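Local coordinates for mandelate racemase/muconate lactonizing enzyme-like protein (Rubrobacter xylanophilus DSM 9941, PDB 3CYJ) that belongs to the mandelate racemase/muconate lactonizing enzyme family of the enolase superfamily and carries a sodium ion in its barrel domain, at residues 179-184 and 189-194. Numbering follows the deposited sequence.
Sequences RAAREA and VELMVD. With NA (sodium ion), chain E.
Arg182 lays one face of its guanidinium over CB of Leu191, its NH2 standing 3.9 Å from that carbon, while the edge of the same group meets the backbone just before the strand. There NH1 donates to O of Val189 over 2.7 Å. The bond is fairly straight (159° at the hydrogen); O of Val189 lies almost in the guanidinium plane (4° out of it), and NH1 approaches it close to the line of its C=O bond. Next to it NH2 reaches a water at 3.3 Å, and this water in turn accepts from N of Leu191 at 2.9 Å, so a direct and a bridged link hold the flat group against successive peptides. The side chain leaves the helix with CG anti to its own N (chi1 176°), then bends at chi2 and chi3, which carries its end over to the strand. NH1 also bonds to O of Gly186 and NH2 to O of Ala215; these further partners help fix the rotation of the guanidinium. One residue earlier in the helix, at Ala181, the contact is apolar: its CB rests on the two end methyls of Leu191, 4.1 Å from CD2 and 4.2 Å from CD1. The nearest CA approach of the two segments is 7.3 Å, between CA of Arg182 and CA of Leu191. At the far end of the strand Asp194 binds the sodium ion through OD2 at 2.5 Å, together with Glu221 and Glu222, and the same oxygen accepts a hydrogen bond from Lys166. Helix 174-185 and strand 190-194 are the second half of a beta-alpha-beta unit of the TIM-barrel-like domain that starts with strand 162-166; Leu152 of helix 145-157 touches both Ala181 and Leu191, and strand 190-194 runs parallel between strands 162-166 and 219-221.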
# COMPACT_ATOMS: atom_id res chain seq x y z
N ARG A 179 3.03 -34.02 22.53
CA ARG A 179 3.89 -35.21 22.48
C ARG A 179 3.13 -36.50 22.74
O ARG A 179 3.33 -37.47 22.02
CB ARG A 179 5.09 -35.05 23.41
CG ARG A 179 6.15 -34.14 22.73
CD ARG A 179 7.46 -34.12 23.47
NE ARG A 179 7.23 -33.77 24.87
CZ ARG A 179 7.65 -32.64 25.42
NH1 ARG A 179 8.35 -31.76 24.66
NH2 ARG A 179 7.39 -32.41 26.74
N ALA A 180 2.23 -36.48 23.72
CA ALA A 180 1.32 -37.60 24.03
C ALA A 180 0.37 -37.94 22.90
O ALA A 180 0.08 -39.12 22.63
CB ALA A 180 0.50 -37.32 25.32
N ALA A 181 -0.15 -36.90 22.26
CA ALA A 181 -1.03 -37.10 21.10
C ALA A 181 -0.25 -37.73 19.93
O ALA A 181 -0.77 -38.59 19.22
CB ALA A 181 -1.71 -35.72 20.68
N ARG A 182 0.97 -37.28 19.71
CA ARG A 182 1.76 -37.84 18.63
C ARG A 182 2.06 -39.35 18.83
O ARG A 182 2.05 -40.15 17.87
CB ARG A 182 3.06 -37.05 18.43
CG ARG A 182 4.00 -37.66 17.34
CD ARG A 182 3.26 -37.81 16.00
NE ARG A 182 3.21 -36.56 15.29
CZ ARG A 182 2.40 -36.34 14.26
NH1 ARG A 182 1.59 -37.31 13.85
NH2 ARG A 182 2.44 -35.17 13.61
N GLU A 183 2.28 -39.71 20.10
CA GLU A 183 2.61 -41.07 20.46
C GLU A 183 1.42 -41.96 20.17
O GLU A 183 1.54 -43.02 19.57
CB GLU A 183 3.05 -41.16 21.93
CG GLU A 183 3.52 -42.58 22.37
CD GLU A 183 2.34 -43.50 22.72
OE1 GLU A 183 1.33 -42.99 23.25
OE2 GLU A 183 2.42 -44.73 22.43
N ALA A 184 0.25 -41.49 20.59
CA ALA A 184 -0.99 -42.18 20.31
C ALA A 184 -1.32 -42.44 18.80
O ALA A 184 -1.98 -43.41 18.48
CB ALA A 184 -2.14 -41.46 21.01
N VAL A 189 -0.37 -40.02 10.84
CA VAL A 189 -1.61 -39.30 11.06
C VAL A 189 -1.27 -37.80 11.22
O VAL A 189 -0.36 -37.42 11.96
CB VAL A 189 -2.35 -39.85 12.30
CG1 VAL A 189 -3.52 -38.98 12.69
CG2 VAL A 189 -2.78 -41.31 12.07
N GLU A 190 -1.98 -36.96 10.48
CA GLU A 190 -1.82 -35.53 10.58
C GLU A 190 -2.33 -35.00 11.92
O GLU A 190 -3.46 -35.30 12.33
CB GLU A 190 -2.57 -34.86 9.41
CG GLU A 190 -2.26 -33.38 9.22
CD GLU A 190 -3.30 -32.65 8.36
OE1 GLU A 190 -3.78 -33.30 7.37
OE2 GLU A 190 -3.61 -31.43 8.66
N LEU A 191 -1.49 -34.24 12.61
CA LEU A 191 -1.94 -33.67 13.89
C LEU A 191 -2.21 -32.16 13.79
O LEU A 191 -1.30 -31.40 13.48
CB LEU A 191 -0.97 -33.98 15.04
CG LEU A 191 -1.34 -33.49 16.44
CD1 LEU A 191 -2.71 -34.03 17.00
CD2 LEU A 191 -0.20 -33.69 17.43
N MET A 192 -3.44 -31.75 14.09
CA MET A 192 -3.88 -30.38 13.94
C MET A 192 -4.18 -29.80 15.32
O MET A 192 -4.70 -30.49 16.19
CB MET A 192 -5.18 -30.40 13.10
CG MET A 192 -5.13 -31.23 11.73
SD MET A 192 -6.74 -31.66 11.08
CE MET A 192 -7.36 -30.01 10.74
N VAL A 193 -3.87 -28.52 15.54
CA VAL A 193 -4.20 -27.85 16.82
C VAL A 193 -5.14 -26.64 16.67
O VAL A 193 -5.16 -25.96 15.64
CB VAL A 193 -2.96 -27.53 17.72
CG1 VAL A 193 -2.11 -28.85 18.06
CG2 VAL A 193 -2.09 -26.42 17.12
N ASP A 194 -5.93 -26.38 17.72
CA ASP A 194 -6.84 -25.28 17.73
C ASP A 194 -6.63 -24.52 19.04
O ASP A 194 -6.73 -25.11 20.10
CB ASP A 194 -8.28 -25.79 17.57
CG ASP A 194 -9.31 -24.66 17.50
OD1 ASP A 194 -9.01 -23.42 17.60
OD2 ASP A 194 -10.49 -25.00 17.41
NA NA E . -11.92 -23.16 16.62
O HOH W 1 0.91 -33.53 11.24